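Local coordinates for neurotoxin (Clostridium botulinum, PDB 3N7L), which probably binds gangliosides on nerve-cell membranes as the receptor-binding domain of a botulinum neurotoxin of serotype D/C, through which the toxin would attach to neurons, at residues I75-R80 with W103-I108; N110-T115 with K141-T146; G265-T270 with F384-D389; F305-D310 with Y314-Y319. All coordinates share one frame; numbering follows the deposited sequence.

Contact 1: residues I75-R80 with W103-I108; sequences ISFWIR and WSIGII
I75 lays its terminal methyl on the indole of W103. The CD1 carbon of I75 sits 3.9 Å from the centroid of the six-membered ring of W103 and 11° off the ring normal, a CH-pi contact over one face. The isoleucine chain is extended to make this reach: CG1 lies anti to the carbonyl carbon (chi1 -60°), and from there the chain runs straight out to CD1, which alone does the touching while CG2 stays back near the strand. W103 comes from the opposite direction. Its first torsion, 62°, places CG between the backbone N and the carbonyl carbon, and the broad, flat indole offers a methyl group a wide polarisable surface.

A second pair meets beside the first. The CD1 atom of I105 comes obliquely to the F77 ring, 3.8 Å from CE2 of F77 and nearly as close to CZ. I105 is as extended as I75, and the two beta-branched chains suit strands whose inward side chains must span the gap between sheets. No hydrogen bond crosses; the backbones remain too far apart, with the CA atoms of I75 and I105 10.5 Å from each other. All four touching residues are buried.

The contact belongs to the core of a concanavalin-like jelly-roll sandwich. Strand 72-82, flanked in its own sheet by strands 143-150 and 202-211, faces strand 102-108 of the other sheet, where I105 also packs on I93 of strand 91-93.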
# COMPACT_ATOMS: atom_id res chain seq x y z
N ILE A 75 15.58 -9.86 8.74
CA ILE A 75 14.97 -8.63 9.22
C ILE A 75 13.66 -8.43 8.47
O ILE A 75 13.64 -8.46 7.23
CB ILE A 75 15.90 -7.42 8.95
CG1 ILE A 75 17.25 -7.63 9.66
CG2 ILE A 75 15.24 -6.13 9.43
CD1 ILE A 75 18.30 -6.58 9.33
N SER A 76 12.56 -8.25 9.19
CA SER A 76 11.27 -8.07 8.52
C SER A 76 10.51 -6.92 9.16
O SER A 76 10.61 -6.71 10.36
CB SER A 76 10.42 -9.34 8.61
OG SER A 76 9.98 -9.58 9.94
N PHE A 77 9.76 -6.18 8.35
CA PHE A 77 9.00 -5.06 8.89
C PHE A 77 8.11 -4.40 7.84
O PHE A 77 8.35 -4.51 6.64
CB PHE A 77 9.94 -4.00 9.48
CG PHE A 77 10.92 -3.42 8.48
CD1 PHE A 77 10.60 -2.27 7.76
CD2 PHE A 77 12.16 -4.02 8.27
CE1 PHE A 77 11.51 -1.73 6.85
CE2 PHE A 77 13.08 -3.49 7.36
CZ PHE A 77 12.75 -2.34 6.65
N TRP A 78 7.06 -3.73 8.32
CA TRP A 78 6.16 -3.00 7.45
C TRP A 78 6.66 -1.57 7.46
O TRP A 78 7.05 -1.06 8.51
CB TRP A 78 4.72 -3.04 7.96
CG TRP A 78 4.00 -4.29 7.59
CD1 TRP A 78 3.88 -5.43 8.34
CD2 TRP A 78 3.30 -4.53 6.36
NE1 TRP A 78 3.16 -6.37 7.65
CE2 TRP A 78 2.79 -5.85 6.43
CE3 TRP A 78 3.07 -3.77 5.21
CZ2 TRP A 78 2.04 -6.42 5.39
CZ3 TRP A 78 2.33 -4.34 4.17
CH2 TRP A 78 1.82 -5.65 4.27
N ILE A 79 6.68 -0.94 6.30
CA ILE A 79 7.14 0.43 6.23
C ILE A 79 6.36 1.22 5.19
O ILE A 79 5.85 0.66 4.21
CB ILE A 79 8.64 0.49 5.88
CG1 ILE A 79 9.08 1.95 5.71
CG2 ILE A 79 8.92 -0.30 4.60
CD1 ILE A 79 10.59 2.12 5.58
N ARG A 80 6.25 2.51 5.43
CA ARG A 80 5.59 3.41 4.50
C ARG A 80 6.40 4.70 4.47
O ARG A 80 6.78 5.23 5.51
CB ARG A 80 4.16 3.71 4.94
CG ARG A 80 3.43 4.52 3.89
CD ARG A 80 2.13 5.09 4.39
NE ARG A 80 1.57 5.95 3.36
CZ ARG A 80 0.63 6.86 3.57
NH1 ARG A 80 0.19 7.60 2.55
NH2 ARG A 80 0.13 7.03 4.79
N TRP A 103 25.34 -3.10 9.84
CA TRP A 103 24.42 -3.10 8.70
C TRP A 103 23.56 -1.84 8.73
O TRP A 103 23.38 -1.23 9.78
CB TRP A 103 23.54 -4.36 8.68
CG TRP A 103 22.63 -4.54 9.86
CD1 TRP A 103 22.82 -5.39 10.91
CD2 TRP A 103 21.37 -3.89 10.09
NE1 TRP A 103 21.76 -5.30 11.79
CE2 TRP A 103 20.86 -4.39 11.31
CE3 TRP A 103 20.63 -2.93 9.39
CZ2 TRP A 103 19.63 -3.97 11.84
CZ3 TRP A 103 19.41 -2.51 9.93
CH2 TRP A 103 18.93 -3.03 11.14
N SER A 104 23.03 -1.47 7.57
CA SER A 104 22.20 -0.28 7.49
C SER A 104 21.17 -0.38 6.38
O SER A 104 21.36 -1.11 5.40
CB SER A 104 23.08 0.96 7.25
OG SER A 104 22.31 2.15 7.32
N ILE A 105 20.07 0.35 6.55
CA ILE A 105 19.01 0.39 5.56
C ILE A 105 18.77 1.85 5.22
O ILE A 105 18.56 2.68 6.11
CB ILE A 105 17.69 -0.21 6.11
CG1 ILE A 105 17.86 -1.71 6.35
CG2 ILE A 105 16.56 0.06 5.13
CD1 ILE A 105 16.64 -2.38 6.95
N GLY A 106 18.81 2.16 3.93
CA GLY A 106 18.58 3.53 3.52
C GLY A 106 17.80 3.60 2.23
O GLY A 106 17.42 2.57 1.64
N ILE A 107 17.54 4.82 1.78
CA ILE A 107 16.82 5.04 0.54
C ILE A 107 17.49 6.16 -0.24
O ILE A 107 18.08 7.07 0.34
CB ILE A 107 15.34 5.43 0.80
CG1 ILE A 107 15.27 6.69 1.68
CG2 ILE A 107 14.59 4.27 1.45
CD1 ILE A 107 13.86 7.16 1.97
N ILE A 108 17.40 6.07 -1.57
CA ILE A 108 17.95 7.08 -2.46
C ILE A 108 17.25 6.86 -3.80
O ILE A 108 17.16 5.74 -4.29
CB ILE A 108 19.50 6.97 -2.61
CG1 ILE A 108 20.02 8.11 -3.48
CG2 ILE A 108 19.89 5.62 -3.20
CD1 ILE A 108 21.54 8.20 -3.51

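Contact 2: residues N110-T115 with K141-T146; sequences NFLVFT and KWFFVT
L112 reaches across the sandwich core to F143 and V145, two residues whose side chains leave the same face of their strand. The 141-146 segment enters with K141, whose amino group is hydrogen-bonded to D357 O and whose own carbonyl oxygen lies at the edge of the F143 ring, in its plane.

F143 is the first residue to touch L112. Its ring meets the leucine near the ring plane, at the edge, with CE1 of F143 3.9 Å from CD2 of L112. A first torsion of 64° places CG between the backbone N and carbonyl carbon of F143, from where the CE1 edge of the ring faces the leucine. F144, next in the alternation, turns to the other face of the sheet and packs against W78.

V145 brings the contact back to the core side. Its CG2 methyl lies 3.8 Å from the same CD2 of L112, the two side chains meeting at an angle. One leucine methyl thus lodges against both an aromatic edge and a branched aliphatic group. L112 holds CG anti to its own backbone N (chi1 173°), and its fork gives it a methyl that can fill the junction. Valine's short branched chain puts CG2 at that methyl without reaching farther, and no hydrogen bond crosses between the segments.

Strand 111-117 pairs with strands 102-108 and 122-129 in one sheet; strand 143-150 lies between strands 72-82 and 154-159 in the facing sheet, and I159 packs on both F143 and V145.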
# COMPACT_ATOMS: atom_id res chain seq x y z
N ASN A 110 14.64 5.93 -6.34
CA ASN A 110 13.61 4.91 -6.20
C ASN A 110 14.16 3.61 -5.60
O ASN A 110 13.58 2.54 -5.79
CB ASN A 110 12.94 4.62 -7.55
CG ASN A 110 13.94 4.21 -8.64
OD1 ASN A 110 13.64 3.36 -9.48
ND2 ASN A 110 15.10 4.82 -8.63
N PHE A 111 15.26 3.71 -4.86
CA PHE A 111 15.89 2.54 -4.24
C PHE A 111 15.82 2.45 -2.72
O PHE A 111 15.95 3.45 -2.01
CB PHE A 111 17.40 2.46 -4.58
CG PHE A 111 17.70 2.31 -6.04
CD1 PHE A 111 17.72 3.42 -6.88
CD2 PHE A 111 17.98 1.05 -6.58
CE1 PHE A 111 18.01 3.28 -8.23
CE2 PHE A 111 18.26 0.91 -7.93
CZ PHE A 111 18.28 2.02 -8.76
N LEU A 112 15.63 1.22 -2.24
CA LEU A 112 15.63 0.91 -0.82
C LEU A 112 16.83 -0.04 -0.77
O LEU A 112 16.81 -1.08 -1.44
CB LEU A 112 14.38 0.15 -0.38
CG LEU A 112 14.42 -0.35 1.07
CD1 LEU A 112 14.18 0.81 2.01
CD2 LEU A 112 13.37 -1.42 1.29
N VAL A 113 17.87 0.30 -0.02
CA VAL A 113 19.03 -0.57 0.00
C VAL A 113 19.52 -1.01 1.38
O VAL A 113 19.54 -0.24 2.34
CB VAL A 113 20.21 0.06 -0.83
CG1 VAL A 113 19.90 1.50 -1.17
CG2 VAL A 113 21.53 -0.05 -0.09
N PHE A 114 19.86 -2.29 1.44
CA PHE A 114 20.37 -2.90 2.66
C PHE A 114 21.86 -3.08 2.45
O PHE A 114 22.29 -3.68 1.46
CB PHE A 114 19.70 -4.26 2.91
CG PHE A 114 20.31 -5.04 4.04
CD1 PHE A 114 21.28 -6.01 3.79
CD2 PHE A 114 19.96 -4.78 5.36
CE1 PHE A 114 21.88 -6.71 4.84
CE2 PHE A 114 20.55 -5.47 6.42
CZ PHE A 114 21.52 -6.44 6.15
N THR A 115 22.64 -2.56 3.39
CA THR A 115 24.09 -2.62 3.30
C THR A 115 24.75 -3.38 4.45
O THR A 115 24.42 -3.18 5.61
CB THR A 115 24.69 -1.19 3.28
OG1 THR A 115 24.13 -0.46 2.19
CG2 THR A 115 26.21 -1.25 3.14
N LYS A 141 2.99 3.89 -0.63
CA LYS A 141 2.17 2.87 -0.01
C LYS A 141 2.90 2.04 1.03
O LYS A 141 4.13 2.00 1.08
CB LYS A 141 1.61 1.94 -1.10
CG LYS A 141 2.67 1.17 -1.87
CD LYS A 141 2.11 0.57 -3.16
CE LYS A 141 1.69 1.66 -4.16
NZ LYS A 141 1.06 1.12 -5.40
N TRP A 142 2.13 1.38 1.89
CA TRP A 142 2.70 0.51 2.89
C TRP A 142 3.26 -0.70 2.13
O TRP A 142 2.63 -1.17 1.19
CB TRP A 142 1.62 -0.01 3.84
CG TRP A 142 1.32 0.84 5.03
CD1 TRP A 142 0.22 1.62 5.23
CD2 TRP A 142 2.11 0.94 6.22
NE1 TRP A 142 0.26 2.19 6.48
CE2 TRP A 142 1.41 1.79 7.11
CE3 TRP A 142 3.33 0.39 6.63
CZ2 TRP A 142 1.90 2.10 8.39
CZ3 TRP A 142 3.82 0.70 7.89
CH2 TRP A 142 3.10 1.55 8.76
N PHE A 143 4.43 -1.18 2.53
CA PHE A 143 4.98 -2.38 1.91
C PHE A 143 5.73 -3.19 2.96
O PHE A 143 6.22 -2.64 3.95
CB PHE A 143 5.83 -2.06 0.65
CG PHE A 143 7.07 -1.26 0.91
CD1 PHE A 143 8.31 -1.89 0.98
CD2 PHE A 143 7.02 0.13 1.00
CE1 PHE A 143 9.48 -1.15 1.14
CE2 PHE A 143 8.19 0.88 1.16
CZ PHE A 143 9.42 0.24 1.22
N PHE A 144 5.79 -4.50 2.75
CA PHE A 144 6.45 -5.41 3.69
C PHE A 144 7.83 -5.83 3.22
O PHE A 144 7.99 -6.43 2.15
CB PHE A 144 5.57 -6.64 3.89
CG PHE A 144 6.09 -7.60 4.94
CD1 PHE A 144 6.14 -7.22 6.27
CD2 PHE A 144 6.49 -8.88 4.58
CE1 PHE A 144 6.57 -8.12 7.25
CE2 PHE A 144 6.93 -9.79 5.55
CZ PHE A 144 6.97 -9.40 6.89
N VAL A 145 8.83 -5.50 4.03
CA VAL A 145 10.22 -5.82 3.71
C VAL A 145 10.70 -7.05 4.46
O VAL A 145 10.38 -7.26 5.63
CB VAL A 145 11.17 -4.65 4.09
CG1 VAL A 145 12.63 -5.06 3.86
CG2 VAL A 145 10.83 -3.42 3.28
N THR A 146 11.47 -7.88 3.77
CA THR A 146 12.06 -9.05 4.40
C THR A 146 13.46 -9.21 3.84
O THR A 146 13.64 -9.43 2.64
CB THR A 146 11.28 -10.34 4.13
OG1 THR A 146 9.93 -10.19 4.57
CG2 THR A 146 11.91 -11.49 4.91

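Contact 3: residues G265-T270 with F384-D389; sequences GIVFNT and FKLGDD
L386 meets V267 and G265 within the C-terminal beta-trefoil subdomain, where the loop between strands 373-384 and 394-402 folds over strand 265-270. The CD1 methyl of L386 and CG1 of V267 approach tip to tip at 3.5 Å, a close apolar contact. The other branch, CD2, rests on the backbone of the glycine, 3.9 Å from N of G265. Glycine, with no side chain, lets the leucine branches lie directly against its backbone. With CG of L386 anti to the carbonyl carbon the fork faces the strand, CD1 toward V267 and CD2 toward G265.

The loop around L386 is shaped by a type II' beta turn from L386 to D389. G387, at its second position, has a phi of 56°, a conformation that glycine adopts readily. The turn is closed by D389 N bonding to L386 O at 3.0 Å. Farther out, the carboxylate of D389 forms a salt bridge with K262 through OD1, and OD2 also bonds Y396 OH, which fixes the turn against the neighbouring strands. That same OD2 accepts an almost straight bond, 2.8 Å and 176° at the hydrogen, from N of L386, arriving 37° above the carboxylate plane.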
# COMPACT_ATOMS: atom_id res chain seq x y z
N GLY A 265 -24.09 10.03 -17.47
CA GLY A 265 -22.91 9.19 -17.40
C GLY A 265 -21.66 9.65 -16.68
O GLY A 265 -21.36 10.85 -16.60
N ILE A 266 -20.94 8.67 -16.15
CA ILE A 266 -19.65 8.91 -15.51
C ILE A 266 -18.68 8.66 -16.66
O ILE A 266 -18.76 7.63 -17.32
CB ILE A 266 -19.33 7.85 -14.41
CG1 ILE A 266 -20.18 8.08 -13.16
CG2 ILE A 266 -17.84 7.92 -14.07
CD1 ILE A 266 -19.94 9.41 -12.49
N VAL A 267 -17.79 9.61 -16.91
CA VAL A 267 -16.81 9.43 -17.98
C VAL A 267 -15.43 9.70 -17.40
O VAL A 267 -15.28 10.48 -16.45
CB VAL A 267 -17.05 10.39 -19.18
CG1 VAL A 267 -18.44 10.17 -19.76
CG2 VAL A 267 -16.88 11.83 -18.74
N PHE A 268 -14.42 9.05 -17.95
CA PHE A 268 -13.06 9.23 -17.46
C PHE A 268 -12.25 10.10 -18.40
O PHE A 268 -12.23 9.88 -19.61
CB PHE A 268 -12.37 7.88 -17.29
CG PHE A 268 -12.96 7.03 -16.20
CD1 PHE A 268 -13.96 6.10 -16.49
CD2 PHE A 268 -12.50 7.15 -14.90
CE1 PHE A 268 -14.49 5.30 -15.47
CE2 PHE A 268 -13.03 6.35 -13.88
CZ PHE A 268 -14.03 5.43 -14.17
N ASN A 269 -11.60 11.11 -17.83
CA ASN A 269 -10.78 12.03 -18.60
C ASN A 269 -9.31 11.90 -18.22
O ASN A 269 -8.99 11.44 -17.12
CB ASN A 269 -11.24 13.48 -18.37
CG ASN A 269 -12.66 13.72 -18.84
OD1 ASN A 269 -13.17 13.02 -19.72
ND2 ASN A 269 -13.31 14.72 -18.26
N THR A 270 -8.43 12.29 -19.13
CA THR A 270 -6.99 12.21 -18.88
C THR A 270 -6.59 13.28 -17.86
O THR A 270 -6.90 14.45 -18.03
CB THR A 270 -6.20 12.44 -20.19
OG1 THR A 270 -6.58 11.43 -21.14
CG2 THR A 270 -4.70 12.34 -19.94
N PHE A 384 -21.31 6.40 -28.02
CA PHE A 384 -22.73 6.70 -27.90
C PHE A 384 -22.92 8.19 -27.60
O PHE A 384 -22.01 8.99 -27.84
CB PHE A 384 -23.42 5.80 -26.85
CG PHE A 384 -22.90 5.95 -25.44
CD1 PHE A 384 -23.75 6.40 -24.42
CD2 PHE A 384 -21.59 5.60 -25.10
CE1 PHE A 384 -23.30 6.48 -23.10
CE2 PHE A 384 -21.13 5.68 -23.78
CZ PHE A 384 -21.98 6.12 -22.78
N LYS A 385 -24.09 8.56 -27.10
CA LYS A 385 -24.36 9.97 -26.82
C LYS A 385 -24.70 10.26 -25.36
O LYS A 385 -25.51 9.56 -24.75
CB LYS A 385 -25.51 10.45 -27.72
CG LYS A 385 -25.24 10.24 -29.21
CD LYS A 385 -26.43 10.67 -30.07
CE LYS A 385 -26.09 10.56 -31.55
NZ LYS A 385 -27.26 10.89 -32.41
N LEU A 386 -24.07 11.29 -24.81
CA LEU A 386 -24.30 11.71 -23.43
C LEU A 386 -24.52 13.22 -23.38
O LEU A 386 -23.96 13.97 -24.19
CB LEU A 386 -23.10 11.35 -22.53
CG LEU A 386 -22.86 9.88 -22.18
CD1 LEU A 386 -21.53 9.74 -21.43
CD2 LEU A 386 -24.01 9.34 -21.34
N GLY A 387 -25.34 13.66 -22.43
CA GLY A 387 -25.61 15.07 -22.27
C GLY A 387 -26.15 15.76 -23.51
O GLY A 387 -27.15 15.33 -24.09
N ASP A 388 -25.48 16.82 -23.94
CA ASP A 388 -25.91 17.55 -25.11
C ASP A 388 -25.48 16.95 -26.45
O ASP A 388 -25.63 17.59 -27.49
CB ASP A 388 -25.46 19.02 -25.02
CG ASP A 388 -23.95 19.17 -25.03
OD1 ASP A 388 -23.47 20.31 -24.88
OD2 ASP A 388 -23.25 18.15 -25.21
N ASP A 389 -24.94 15.73 -26.44
CA ASP A 389 -24.54 15.09 -27.69
C ASP A 389 -25.81 14.98 -28.53
O ASP A 389 -26.85 14.54 -28.02
CB ASP A 389 -23.99 13.68 -27.47
CG ASP A 389 -22.61 13.68 -26.87
OD1 ASP A 389 -21.94 14.73 -26.94
OD2 ASP A 389 -22.19 12.62 -26.35

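Contact 4: residues F305-D310 with Y314-Y319; sequences FNTTID and YSLGMY
T307 and Y314 exchange two backbone hydrogen bonds as the hydrogen-bonded pair of an antiparallel hairpin: N of Y314 to O of T307 at 2.9 Å and a nearly straight 172°, and T307 N back to Y314 O. Two residues away on each strand, L316 N bonds F305 O, beyond the non-hydrogen-bonded pair N306 and S315. The amide ND2 of N306 adds a weak bond to Y314 O at 3.3 Å, so this carbonyl is gripped by two donors. A water joins the strands beyond the last pair, donating to L316 O and accepting from F305 N, 2.8 Å from each.

Apolar contacts come next. CB of F305 packs on CG of L316 at 3.7 Å, their side chains crossing at a slant. Near the turn, CB of I309 touches CE1 of Y314 at 3.9 Å and its CD1 lies by CD1 of the ring, the two side chains about perpendicular. Y314, with CG anti to the carbonyl carbon (chi1 -56°), has a ring long enough to reach past the end of the strand to this isoleucine.

Polar groups are settled outside the pair: T307 OG1 bonds K282 O, and S315 OG has Q337 and L335 O as partners. The segment axes stand at 132°, and strands 302-308 and 313-318 make a two-stranded beta hairpin, the repeated building element of a beta-trefoil.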
# COMPACT_ATOMS: atom_id res chain seq x y z
N PHE A 305 -22.19 3.96 -3.79
CA PHE A 305 -21.32 5.12 -3.89
C PHE A 305 -22.04 6.44 -4.10
O PHE A 305 -22.91 6.56 -4.96
CB PHE A 305 -20.32 4.93 -5.04
CG PHE A 305 -19.49 3.69 -4.93
CD1 PHE A 305 -19.88 2.52 -5.57
CD2 PHE A 305 -18.31 3.68 -4.17
CE1 PHE A 305 -19.10 1.36 -5.48
CE2 PHE A 305 -17.54 2.53 -4.07
CZ PHE A 305 -17.94 1.36 -4.73
N ASN A 306 -21.66 7.44 -3.32
CA ASN A 306 -22.22 8.78 -3.43
C ASN A 306 -21.13 9.67 -4.00
O ASN A 306 -19.94 9.36 -3.87
CB ASN A 306 -22.61 9.33 -2.04
CG ASN A 306 -24.05 9.02 -1.66
OD1 ASN A 306 -24.41 9.11 -0.49
ND2 ASN A 306 -24.86 8.67 -2.64
N THR A 307 -21.51 10.77 -4.64
CA THR A 307 -20.54 11.72 -5.17
C THR A 307 -21.16 13.09 -5.31
O THR A 307 -22.28 13.23 -5.78
CB THR A 307 -19.97 11.28 -6.54
OG1 THR A 307 -19.03 12.26 -7.00
CG2 THR A 307 -21.09 11.12 -7.57
N THR A 308 -20.42 14.11 -4.88
CA THR A 308 -20.88 15.48 -4.96
C THR A 308 -20.28 16.12 -6.20
O THR A 308 -19.06 16.24 -6.31
CB THR A 308 -20.44 16.29 -3.72
OG1 THR A 308 -21.03 15.70 -2.55
CG2 THR A 308 -20.88 17.75 -3.84
N ILE A 309 -21.11 16.51 -7.15
CA ILE A 309 -20.57 17.11 -8.36
C ILE A 309 -20.51 18.63 -8.24
O ILE A 309 -19.42 19.19 -8.07
CB ILE A 309 -21.36 16.68 -9.62
CG1 ILE A 309 -20.84 15.32 -10.10
CG2 ILE A 309 -21.16 17.68 -10.74
CD1 ILE A 309 -20.83 14.23 -9.08
N ASP A 310 -21.64 19.31 -8.34
CA ASP A 310 -21.61 20.75 -8.18
C ASP A 310 -21.91 20.98 -6.72
O ASP A 310 -21.02 20.96 -5.87
CB ASP A 310 -22.67 21.41 -9.06
CG ASP A 310 -22.13 21.78 -10.44
OD1 ASP A 310 -21.52 20.91 -11.10
OD2 ASP A 310 -22.33 22.94 -10.86
N TYR A 314 -25.09 12.73 -6.06
CA TYR A 314 -25.64 11.65 -6.86
C TYR A 314 -25.12 10.35 -6.30
O TYR A 314 -24.23 10.34 -5.44
CB TYR A 314 -25.18 11.78 -8.32
CG TYR A 314 -25.51 13.11 -8.98
CD1 TYR A 314 -24.74 14.25 -8.72
CD2 TYR A 314 -26.60 13.23 -9.83
CE1 TYR A 314 -25.06 15.49 -9.31
CE2 TYR A 314 -26.93 14.45 -10.42
CZ TYR A 314 -26.16 15.58 -10.15
OH TYR A 314 -26.51 16.78 -10.72
N SER A 315 -25.68 9.24 -6.76
CA SER A 315 -25.21 7.93 -6.35
C SER A 315 -24.90 7.24 -7.67
O SER A 315 -25.51 7.55 -8.70
CB SER A 315 -26.29 7.16 -5.59
OG SER A 315 -27.48 7.05 -6.34
N LEU A 316 -23.93 6.33 -7.67
CA LEU A 316 -23.60 5.63 -8.90
C LEU A 316 -24.69 4.60 -9.13
O LEU A 316 -25.18 3.98 -8.19
CB LEU A 316 -22.22 4.97 -8.78
CG LEU A 316 -21.07 5.94 -8.53
CD1 LEU A 316 -19.74 5.23 -8.73
CD2 LEU A 316 -21.17 7.14 -9.48
N GLY A 317 -25.09 4.44 -10.39
CA GLY A 317 -26.13 3.48 -10.72
C GLY A 317 -26.21 3.25 -12.22
O GLY A 317 -25.76 4.08 -13.01
N MET A 318 -26.79 2.12 -12.60
CA MET A 318 -26.94 1.78 -14.01
C MET A 318 -27.95 2.70 -14.67
O MET A 318 -28.85 3.20 -14.01
CB MET A 318 -27.41 0.33 -14.17
CG MET A 318 -26.41 -0.71 -13.68
SD MET A 318 -27.05 -2.41 -13.84
CE MET A 318 -28.12 -2.47 -12.40
N TYR A 319 -27.79 2.92 -15.97
CA TYR A 319 -28.72 3.75 -16.72
C TYR A 319 -28.77 3.20 -18.14
O TYR A 319 -27.90 2.43 -18.53
CB TYR A 319 -28.29 5.23 -16.72
CG TYR A 319 -27.00 5.52 -17.44
CD1 TYR A 319 -27.00 5.86 -18.79
CD2 TYR A 319 -25.77 5.45 -16.78
CE1 TYR A 319 -25.80 6.14 -19.47
CE2 TYR A 319 -24.57 5.72 -17.45
CZ TYR A 319 -24.60 6.06 -18.78
OH TYR A 319 -23.43 6.30 -19.45
O HOH W 1 -23.61 3.15 -6.08

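Contacts 1 and 2 lie side by side, centres 5 Å apart, and bridge the same two sheets of the N-terminal jelly-roll: strands 72-82 and 143-150 are neighbours in one, 102-108 and 111-117 in the other. Along the chain contact 1 closes before contact 2 opens. Contacts 3 and 4 belong to the C-terminal trefoil, with contact 4 nested inside the loop closed by contact 3; their centres are 14 Å apart and they touch where Y319 OH meets L386 CD2 at 3.6 Å. Between the two pairs the centres are about 39 to 45 Å apart, consistent with a receptor-binding region built from two separately packed subdomains.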